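Long-range contact in split-soret cytochrome C (Desulfovibrio desulfuricans, PDB 1H21), which carries two heme c groups and an iron-sulfur cluster, probably [2Fe-2S], per subunit of a heme-sharing homodimer and may take part in sulfate reduction: residues Glu111-Ile123 and Pro138-Ser150. Residues are numbered along the deposited sequence; the frame is centred on the assembly and turned at random.
Sequences ELFRWYEVTKLPI and PMSASDSVLCHIS. With HEC (heme c), chain H.
With Tyr116 CG and Ser150 OG each anti to the backbone N of its own residue, at chi1 of -175° and 175°, Tyr116 OH and Ser150 OG lie 2.8 Å apart in a hydrogen bond that either hydroxyl could donate. The pair ties helix 102-118 to the start of helix 147-158, and the loops following the first helix and preceding the second form a single antiparallel beta bridge, in a subunit otherwise built of helices and loops. Ser150 OG is also hydrogen-bonded to Arg170, so the tyrosine hydroxyl belongs to a small polar network.

Along its rim the Tyr116 ring meets Ser144 O, which lies in the ring plane 3.1 Å from CE2, while Ser142 OG approaches obliquely. Ser142 OG donates a hydrogen bond to the same Ser144 O, 2.9 Å away, within the loop, and Ser144 OG accepts from Leu146 N in an ST turn that leads into the helix. Next to it Val145 crosses Phe113 at about a right angle, CG2 against CB at 3.8 Å and CG1 over one ring face; Leu89 packs on both residues.

Glu117 O, in the last turn of helix 102-118, accepts a hydrogen bond from Asp143 N in the carbonyl plane, on a lone pair, at 2.8 Å. A water accepts from Ser142 N and donates to Tyr116 O and Thr119 O. The buried Glu117 carboxylate is held by Gln203 through OE1 and by Asp228 N through OE2, and a second water joins OE2 to Val145 N. Beyond the helix, Leu121 and Ser140 form the hydrogen-bonded pair of the bridge, and Met139 bends at its thioether to set CE 3.6 Å from Lys120 CB.

Two residues before Ser150, His148 is an axial heme ligand, its NE2 2.0 Å from the iron, with His233 of the second subunit completing the axial pair.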
ATOM      1  N   GLU A 111      -3.382  -7.204  14.030  1.00 32.64           N
ATOM      2  CA  GLU A 111      -3.262  -8.649  14.162  1.00 34.61           C
ATOM      3  C   GLU A 111      -2.825  -9.270  12.836  1.00 34.48           C
ATOM      4  O   GLU A 111      -1.909 -10.100  12.792  1.00 36.80           O
ATOM      5  CB  GLU A 111      -4.585  -9.274  14.637  1.00 38.56           C
ATOM      6  CG  GLU A 111      -4.701 -10.751  14.297  1.00 43.75           C
ATOM      7  CD  GLU A 111      -5.415 -11.568  15.338  1.00 48.29           C
ATOM      8  OE1 GLU A 111      -5.732 -11.040  16.423  1.00 51.35           O
ATOM      9  OE2 GLU A 111      -5.641 -12.771  15.062  1.00 56.02           O
ATOM     10  N   LEU A 112      -3.485  -8.875  11.754  1.00 32.04           N
ATOM     11  CA  LEU A 112      -3.150  -9.381  10.434  1.00 29.73           C
ATOM     12  C   LEU A 112      -1.680  -9.098  10.092  1.00 28.54           C
ATOM     13  O   LEU A 112      -0.949 -10.015   9.720  1.00 28.89           O
ATOM     14  CB  LEU A 112      -4.080  -8.750   9.400  1.00 27.71           C
ATOM     15  CG  LEU A 112      -3.866  -9.174   7.960  1.00 23.67           C
ATOM     16  CD1 LEU A 112      -3.992 -10.696   7.850  1.00 24.39           C
ATOM     17  CD2 LEU A 112      -4.884  -8.436   7.090  1.00 23.34           C
ATOM     18  N   PHE A 113      -1.244  -7.851  10.286  1.00 27.34           N
ATOM     19  CA  PHE A 113       0.133  -7.438   9.996  1.00 27.32           C
ATOM     20  C   PHE A 113       1.215  -8.020  10.934  1.00 29.01           C
ATOM     21  O   PHE A 113       2.250  -8.477  10.452  1.00 29.51           O
ATOM     22  CB  PHE A 113       0.234  -5.907   9.925  1.00 25.72           C
ATOM     23  CG  PHE A 113      -0.366  -5.304   8.673  1.00 25.93           C
ATOM     24  CD1 PHE A 113      -1.231  -6.040   7.860  1.00 26.13           C
ATOM     25  CD2 PHE A 113      -0.076  -3.997   8.316  1.00 26.16           C
ATOM     26  CE1 PHE A 113      -1.796  -5.485   6.714  1.00 22.53           C
ATOM     27  CE2 PHE A 113      -0.636  -3.431   7.170  1.00 25.12           C
ATOM     28  CZ  PHE A 113      -1.499  -4.180   6.371  1.00 25.65           C
ATOM     29  N   ARG A 114       0.996  -8.001  12.253  1.00 31.09           N
ATOM     30  CA  ARG A 114       1.963  -8.561  13.217  1.00 28.06           C
ATOM     31  C   ARG A 114       2.098 -10.071  12.999  1.00 32.95           C
ATOM     32  O   ARG A 114       3.190 -10.640  13.094  1.00 36.01           O
ATOM     33  CB  ARG A 114       1.517  -8.280  14.646  1.00 22.60           C
ATOM     34  CG  ARG A 114       1.632  -6.830  15.027  1.00 25.64           C
ATOM     35  CD  ARG A 114       1.040  -6.518  16.377  1.00 28.45           C
ATOM     36  NE  ARG A 114       0.993  -5.072  16.592  1.00 37.93           N
ATOM     37  CZ  ARG A 114       0.273  -4.450  17.528  1.00 41.99           C
ATOM     38  NH1 ARG A 114      -0.493  -5.133  18.377  1.00 41.60           N
ATOM     39  NH2 ARG A 114       0.345  -3.129  17.626  1.00 46.40           N
ATOM     40  N   TRP A 115       0.985 -10.707  12.649  1.00 32.55           N
ATOM     41  CA  TRP A 115       0.972 -12.132  12.402  1.00 33.09           C
ATOM     42  C   TRP A 115       1.887 -12.420  11.229  1.00 36.10           C
ATOM     43  O   TRP A 115       2.743 -13.312  11.302  1.00 39.89           O
ATOM     44  CB  TRP A 115      -0.461 -12.590  12.103  1.00 34.17           C
ATOM     45  CG  TRP A 115      -0.560 -13.932  11.420  1.00 36.45           C
ATOM     46  CD1 TRP A 115      -0.486 -15.167  12.006  1.00 34.51           C
ATOM     47  CD2 TRP A 115      -0.719 -14.164  10.011  1.00 35.07           C
ATOM     48  NE1 TRP A 115      -0.585 -16.153  11.043  1.00 35.45           N
ATOM     49  CE2 TRP A 115      -0.726 -15.562   9.812  1.00 32.88           C
ATOM     50  CE3 TRP A 115      -0.849 -13.322   8.901  1.00 34.09           C
ATOM     51  CZ2 TRP A 115      -0.858 -16.136   8.552  1.00 31.62           C
ATOM     52  CZ3 TRP A 115      -0.978 -13.893   7.649  1.00 34.26           C
ATOM     53  CH2 TRP A 115      -0.982 -15.290   7.483  1.00 35.71           C
ATOM     54  N   TYR A 116       1.711 -11.640  10.159  1.00 35.86           N
ATOM     55  CA  TYR A 116       2.506 -11.792   8.944  1.00 34.67           C
ATOM     56  C   TYR A 116       4.007 -11.660   9.196  1.00 35.87           C
ATOM     57  O   TYR A 116       4.789 -12.482   8.708  1.00 36.22           O
ATOM     58  CB  TYR A 116       2.073 -10.801   7.856  1.00 29.73           C
ATOM     59  CG  TYR A 116       2.787 -11.023   6.546  1.00 26.89           C
ATOM     60  CD1 TYR A 116       2.297 -11.924   5.607  1.00 29.48           C
ATOM     61  CD2 TYR A 116       3.973 -10.354   6.258  1.00 29.16           C
ATOM     62  CE1 TYR A 116       2.974 -12.159   4.417  1.00 28.50           C
ATOM     63  CE2 TYR A 116       4.655 -10.576   5.074  1.00 25.70           C
ATOM     64  CZ  TYR A 116       4.153 -11.481   4.158  1.00 30.66           C
ATOM     65  OH  TYR A 116       4.836 -11.727   2.983  1.00 35.55           O
ATOM     66  N   GLU A 117       4.406 -10.651   9.963  1.00 33.23           N
ATOM     67  CA  GLU A 117       5.824 -10.452  10.254  1.00 30.90           C
ATOM     68  C   GLU A 117       6.511 -11.656  10.933  1.00 33.94           C
ATOM     69  O   GLU A 117       7.656 -11.986  10.605  1.00 32.16           O
ATOM     70  CB  GLU A 117       6.024  -9.236  11.152  1.00 29.49           C
ATOM     71  CG  GLU A 117       5.605  -7.874  10.597  1.00 27.30           C
ATOM     72  CD  GLU A 117       5.916  -6.750  11.589  1.00 35.22           C
ATOM     73  OE1 GLU A 117       5.960  -7.016  12.816  1.00 40.31           O
ATOM     74  OE2 GLU A 117       6.151  -5.603  11.154  1.00 39.71           O
ATOM     75  N   VAL A 118       5.822 -12.304  11.874  1.00 35.95           N
ATOM     76  CA  VAL A 118       6.421 -13.409  12.617  1.00 35.25           C
ATOM     77  C   VAL A 118       6.171 -14.842  12.174  1.00 36.73           C
ATOM     78  O   VAL A 118       7.000 -15.712  12.443  1.00 40.64           O
ATOM     79  CB  VAL A 118       6.096 -13.322  14.120  1.00 36.67           C
ATOM     80  CG1 VAL A 118       6.630 -12.033  14.680  1.00 36.24           C
ATOM     81  CG2 VAL A 118       4.590 -13.428  14.360  1.00 36.69           C
ATOM     82  N   THR A 119       5.038 -15.103  11.538  1.00 33.88           N
ATOM     83  CA  THR A 119       4.710 -16.455  11.104  1.00 30.39           C
ATOM     84  C   THR A 119       5.587 -16.936   9.954  1.00 34.54           C
ATOM     85  O   THR A 119       5.919 -16.170   9.049  1.00 37.35           O
ATOM     86  CB  THR A 119       3.201 -16.553  10.730  1.00 27.71           C
ATOM     87  OG1 THR A 119       2.413 -16.243  11.883  1.00 29.40           O
ATOM     88  CG2 THR A 119       2.824 -17.943  10.256  1.00 26.08           C
ATOM     89  N   LYS A 120       6.021 -18.192  10.030  1.00 37.79           N
ATOM     90  CA  LYS A 120       6.825 -18.788   8.967  1.00 37.79           C
ATOM     91  C   LYS A 120       5.812 -19.181   7.922  1.00 36.70           C
ATOM     92  O   LYS A 120       4.898 -19.952   8.207  1.00 38.36           O
ATOM     93  CB  LYS A 120       7.559 -20.029   9.452  1.00 38.27           C
ATOM     94  CG  LYS A 120       8.576 -19.772  10.527  1.00 41.11           C
ATOM     95  CD  LYS A 120       9.534 -20.928  10.584  1.00 46.98           C
ATOM     96  CE  LYS A 120      10.530 -20.725  11.688  1.00 53.14           C
ATOM     97  NZ  LYS A 120      11.727 -21.592  11.484  1.00 54.03           N
ATOM     98  N   LEU A 121       5.947 -18.599   6.737  1.00 38.69           N
ATOM     99  CA  LEU A 121       5.030 -18.837   5.621  1.00 38.77           C
ATOM    100  C   LEU A 121       5.833 -19.201   4.360  1.00 41.14           C
ATOM    101  O   LEU A 121       7.069 -19.046   4.330  1.00 41.98           O
ATOM    102  CB  LEU A 121       4.200 -17.563   5.369  1.00 35.36           C
ATOM    103  CG  LEU A 121       3.466 -16.939   6.566  1.00 34.94           C
ATOM    104  CD1 LEU A 121       3.177 -15.477   6.303  1.00 36.50           C
ATOM    105  CD2 LEU A 121       2.185 -17.710   6.879  1.00 35.09           C
ATOM    106  N   PRO A 122       5.165 -19.775   3.339  1.00 41.72           N
ATOM    107  CA  PRO A 122       3.737 -20.094   3.280  1.00 39.99           C
ATOM    108  C   PRO A 122       3.392 -21.358   4.070  1.00 42.37           C
ATOM    109  O   PRO A 122       4.261 -22.150   4.438  1.00 43.74           O
ATOM    110  CB  PRO A 122       3.522 -20.332   1.794  1.00 39.85           C
ATOM    111  CG  PRO A 122       4.791 -21.015   1.412  1.00 39.69           C
ATOM    112  CD  PRO A 122       5.813 -20.106   2.056  1.00 40.52           C
ATOM    113  N   ILE A 123       2.107 -21.522   4.318  1.00 44.08           N
ATOM    114  CA  ILE A 123       1.573 -22.668   5.029  1.00 42.76           C
ATOM    115  C   ILE A 123       0.673 -23.406   4.026  1.00 43.47           C
ATOM    116  O   ILE A 123       0.733 -24.633   3.903  1.00 45.20           O
ATOM    117  CB  ILE A 123       0.765 -22.188   6.256  1.00 41.16           C
ATOM    118  CG1 ILE A 123       1.725 -21.623   7.308  1.00 40.49           C
ATOM    119  CG2 ILE A 123      -0.091 -23.299   6.816  1.00 39.96           C
ATOM    120  CD1 ILE A 123       1.034 -20.978   8.529  1.00 39.84           C
ATOM    121  N   PRO A 138      10.290 -23.662   0.766  1.00 43.14           N
ATOM    122  CA  PRO A 138      10.925 -23.310   2.041  1.00 41.10           C
ATOM    123  C   PRO A 138      10.071 -22.242   2.690  1.00 42.66           C
ATOM    124  O   PRO A 138       9.501 -21.401   2.000  1.00 45.34           O
ATOM    125  CB  PRO A 138      12.268 -22.709   1.611  1.00 40.11           C
ATOM    126  CG  PRO A 138      12.495 -23.254   0.239  1.00 38.96           C
ATOM    127  CD  PRO A 138      11.126 -23.233  -0.365  1.00 41.01           C
ATOM    128  N   MET A 139       9.985 -22.269   4.008  1.00 44.31           N
ATOM    129  CA  MET A 139       9.184 -21.290   4.729  1.00 44.93           C
ATOM    130  C   MET A 139      10.113 -20.365   5.503  1.00 45.21           C
ATOM    131  O   MET A 139      11.205 -20.778   5.911  1.00 45.21           O
ATOM    132  CB  MET A 139       8.249 -22.002   5.717  1.00 46.38           C
ATOM    133  CG  MET A 139       7.258 -22.967   5.096  1.00 44.96           C
ATOM    134  SD  MET A 139       6.504 -24.016   6.355  1.00 47.10           S
ATOM    135  CE  MET A 139       7.052 -23.279   7.884  1.00 42.13           C
ATOM    136  N   SER A 140       9.675 -19.128   5.729  1.00 44.39           N
ATOM    137  CA  SER A 140      10.468 -18.166   6.485  1.00 42.44           C
ATOM    138  C   SER A 140       9.599 -17.038   7.005  1.00 42.34           C
ATOM    139  O   SER A 140       8.470 -16.840   6.544  1.00 43.03           O
ATOM    140  CB  SER A 140      11.623 -17.607   5.640  1.00 41.49           C
ATOM    141  OG  SER A 140      11.159 -16.935   4.481  1.00 41.48           O
ATOM    142  N   ALA A 141      10.092 -16.374   8.040  1.00 39.87           N
ATOM    143  CA  ALA A 141       9.394 -15.247   8.626  1.00 37.77           C
ATOM    144  C   ALA A 141      10.065 -14.030   8.011  1.00 37.84           C
ATOM    145  O   ALA A 141      11.291 -13.919   8.024  1.00 43.32           O
ATOM    146  CB  ALA A 141       9.572 -15.249  10.127  1.00 37.62           C
ATOM    147  N   SER A 142       9.273 -13.128   7.454  1.00 36.82           N
ATOM    148  CA  SER A 142       9.811 -11.944   6.808  1.00 36.50           C
ATOM    149  C   SER A 142      10.222 -10.836   7.769  1.00 34.25           C
ATOM    150  O   SER A 142      11.228 -10.170   7.552  1.00 33.85           O
ATOM    151  CB  SER A 142       8.776 -11.403   5.824  1.00 35.05           C
ATOM    152  OG  SER A 142       7.542 -11.196   6.486  1.00 30.04           O
ATOM    153  N   ASP A 143       9.454 -10.677   8.843  1.00 34.19           N
ATOM    154  CA  ASP A 143       9.655  -9.616   9.832  1.00 33.01           C
ATOM    155  C   ASP A 143       9.380  -8.273   9.137  1.00 30.13           C
ATOM    156  O   ASP A 143       9.819  -7.210   9.570  1.00 27.64           O
ATOM    157  CB  ASP A 143      11.064  -9.661  10.438  1.00 38.63           C
ATOM    158  CG  ASP A 143      11.251  -8.667  11.613  1.00 41.77           C
ATOM    159  OD1 ASP A 143      10.267  -8.305  12.304  1.00 39.17           O
ATOM    160  OD2 ASP A 143      12.410  -8.262  11.859  1.00 49.55           O
ATOM    161  N   SER A 144       8.632  -8.346   8.038  1.00 31.25           N
ATOM    162  CA  SER A 144       8.281  -7.171   7.260  1.00 32.49           C
ATOM    163  C   SER A 144       7.022  -7.402   6.458  1.00 31.66           C
ATOM    164  O   SER A 144       6.822  -8.442   5.844  1.00 34.48           O
ATOM    165  CB  SER A 144       9.416  -6.743   6.309  1.00 37.99           C
ATOM    166  OG  SER A 144       9.061  -5.613   5.496  1.00 35.34           O
ATOM    167  N   VAL A 145       6.198  -6.372   6.466  1.00 30.10           N
ATOM    168  CA  VAL A 145       4.936  -6.312   5.776  1.00 27.49           C
ATOM    169  C   VAL A 145       5.199  -5.792   4.348  1.00 27.45           C
ATOM    170  O   VAL A 145       4.341  -5.886   3.458  1.00 29.83           O
ATOM    171  CB  VAL A 145       4.042  -5.391   6.628  1.00 28.30           C
ATOM    172  CG1 VAL A 145       3.187  -4.517   5.798  1.00 39.93           C
ATOM    173  CG2 VAL A 145       3.224  -6.229   7.597  1.00 29.27           C
ATOM    174  N   LEU A 146       6.435  -5.349   4.122  1.00 27.87           N
ATOM    175  CA  LEU A 146       6.864  -4.809   2.842  1.00 26.69           C
ATOM    176  C   LEU A 146       7.334  -5.903   1.907  1.00 26.86           C
ATOM    177  O   LEU A 146       8.178  -6.704   2.282  1.00 28.26           O
ATOM    178  CB  LEU A 146       7.987  -3.797   3.065  1.00 22.64           C
ATOM    179  CG  LEU A 146       7.604  -2.539   3.852  1.00 26.68           C
ATOM    180  CD1 LEU A 146       8.789  -1.598   3.938  1.00 19.47           C
ATOM    181  CD2 LEU A 146       6.390  -1.861   3.186  1.00 18.01           C
ATOM    182  N   CYS A 147       6.775  -5.923   0.699  1.00 29.16           N
ATOM    183  CA  CYS A 147       7.094  -6.882  -0.362  1.00 31.05           C
ATOM    184  C   CYS A 147       8.585  -6.988  -0.710  1.00 31.62           C
ATOM    185  O   CYS A 147       9.104  -8.083  -0.934  1.00 32.42           O
ATOM    186  CB  CYS A 147       6.343  -6.464  -1.620  1.00 35.98           C
ATOM    187  SG  CYS A 147       5.537  -7.752  -2.508  1.00 52.11           S
ATOM    188  N   HIS A 148       9.271  -5.850  -0.800  1.00 33.21           N
ATOM    189  CA  HIS A 148      10.693  -5.866  -1.125  1.00 32.13           C
ATOM    190  C   HIS A 148      11.468  -6.688  -0.130  1.00 32.04           C
ATOM    191  O   HIS A 148      12.278  -7.523  -0.523  1.00 35.66           O
ATOM    192  CB  HIS A 148      11.334  -4.476  -1.153  1.00 31.16           C
ATOM    193  CG  HIS A 148      12.833  -4.531  -1.250  1.00 29.16           C
ATOM    194  ND1 HIS A 148      13.517  -4.965  -2.361  1.00 28.12           N
ATOM    195  CD2 HIS A 148      13.782  -4.318  -0.304  1.00 27.20           C
ATOM    196  CE1 HIS A 148      14.818  -5.016  -2.057  1.00 25.40           C
ATOM    197  NE2 HIS A 148      15.039  -4.631  -0.819  1.00 24.54           N
ATOM    198  N   ILE A 149      11.254  -6.404   1.152  1.00 26.92           N
ATOM    199  CA  ILE A 149      11.929  -7.111   2.233  1.00 27.81           C
ATOM    200  C   ILE A 149      11.541  -8.584   2.354  1.00 30.30           C
ATOM    201  O   ILE A 149      12.383  -9.443   2.558  1.00 34.73           O
ATOM    202  CB  ILE A 149      11.686  -6.410   3.566  1.00 26.09           C
ATOM    203  CG1 ILE A 149      12.241  -4.992   3.483  1.00 26.53           C
ATOM    204  CG2 ILE A 149      12.401  -7.149   4.689  1.00 29.53           C
ATOM    205  CD1 ILE A 149      12.196  -4.259   4.762  1.00 28.41           C
ATOM    206  N   SER A 150      10.252  -8.854   2.260  1.00 33.63           N
ATOM    207  CA  SER A 150       9.720 -10.205   2.342  1.00 35.26           C
ATOM    208  C   SER A 150      10.293 -11.079   1.210  1.00 37.97           C
ATOM    209  O   SER A 150      10.945 -12.105   1.465  1.00 38.64           O
ATOM    210  CB  SER A 150       8.180 -10.131   2.259  1.00 32.80           C
ATOM    211  OG  SER A 150       7.560 -11.401   2.217  1.00 35.29           O
TER
HETATM  212 FE   HEC H1249      16.728  -3.810  -0.184  1.00 31.46          FE
HETATM  213  CHA HEC H1249      17.024  -6.795   1.300  1.00 26.28           C
HETATM  214  CHB HEC H1249      18.575  -4.938  -2.878  1.00 25.40           C
HETATM  215  CHC HEC H1249      15.870  -1.022  -1.934  1.00 27.13           C
HETATM  216  CHD HEC H1249      15.631  -2.391   2.662  1.00 27.57           C
HETATM  217  NA  HEC H1249      17.650  -5.502  -0.611  1.00 25.50           N
HETATM  218  C1A HEC H1249      17.524  -6.698   0.050  1.00 26.00           C
HETATM  219  C2A HEC H1249      18.104  -7.812  -0.679  1.00 29.21           C
HETATM  220  C3A HEC H1249      18.693  -7.248  -1.816  1.00 30.35           C
HETATM  221  C4A HEC H1249      18.399  -5.805  -1.758  1.00 30.27           C
HETATM  222  CMA HEC H1249      19.415  -7.955  -2.965  1.00 28.23           C
HETATM  223  CAA HEC H1249      18.125  -9.292  -0.254  1.00 26.99           C
HETATM  224  CBA HEC H1249      19.364  -9.700   0.544  1.00 28.75           C
HETATM  225  CGA HEC H1249      19.266  -9.464   2.045  1.00 29.83           C
HETATM  226  O1A HEC H1249      20.181  -8.850   2.633  1.00 30.58           O
HETATM  227  O2A HEC H1249      18.287  -9.935   2.650  1.00 34.30           O
HETATM  228  NB  HEC H1249      17.192  -3.094  -2.013  1.00 22.81           N
HETATM  229  C1B HEC H1249      18.001  -3.668  -2.992  1.00 23.18           C
HETATM  230  C2B HEC H1249      17.994  -2.878  -4.242  1.00 26.34           C
HETATM  231  C3B HEC H1249      17.109  -1.839  -4.000  1.00 27.35           C
HETATM  232  C4B HEC H1249      16.670  -1.962  -2.609  1.00 24.27           C
HETATM  233  CMB HEC H1249      18.826  -3.117  -5.527  1.00 17.64           C
HETATM  234  CAB HEC H1249      16.724  -0.841  -4.913  1.00 29.36           C
HETATM  235  CBB HEC H1249      16.092  -1.196  -6.181  1.00 31.21           C
HETATM  236  NC  HEC H1249      15.815  -2.118   0.297  1.00 25.89           N
HETATM  237  C1C HEC H1249      15.484  -1.087  -0.575  1.00 27.88           C
HETATM  238  C2C HEC H1249      14.756  -0.054   0.142  1.00 30.05           C
HETATM  239  C3C HEC H1249      14.647  -0.425   1.489  1.00 25.00           C
HETATM  240  C4C HEC H1249      15.360  -1.689   1.534  1.00 24.27           C
HETATM  241  CMC HEC H1249      14.297   1.275  -0.501  1.00 27.05           C
HETATM  242  CAC HEC H1249      14.152   0.357   2.567  1.00 25.76           C
HETATM  243  CBC HEC H1249      12.751   0.818   2.748  1.00 12.50           C
HETATM  244  ND  HEC H1249      16.528  -4.453   1.597  1.00 28.72           N
HETATM  245  C1D HEC H1249      16.181  -3.703   2.698  1.00 31.88           C
HETATM  246  C2D HEC H1249      16.096  -4.553   3.861  1.00 29.68           C
HETATM  247  C3D HEC H1249      16.367  -5.815   3.501  1.00 31.44           C
HETATM  248  C4D HEC H1249      16.627  -5.741   2.067  1.00 28.84           C
HETATM  249  CMD HEC H1249      15.709  -4.101   5.243  1.00 28.26           C
HETATM  250  CAD HEC H1249      16.398  -7.036   4.438  1.00 30.55           C
HETATM  251  CBD HEC H1249      17.793  -7.299   4.985  1.00 36.50           C
HETATM  252  CGD HEC H1249      17.847  -8.528   5.883  1.00 42.44           C
HETATM  253  O1D HEC H1249      17.826  -9.672   5.359  1.00 35.94           O
HETATM  254  O2D HEC H1249      17.897  -8.338   7.125  1.00 42.50           O
HETATM  255  O   HOH W   1       6.798 -14.228   7.361  1.00 40.96           O
HETATM  256  O   HOH W   2       6.317  -4.551   8.627  1.00 34.84           O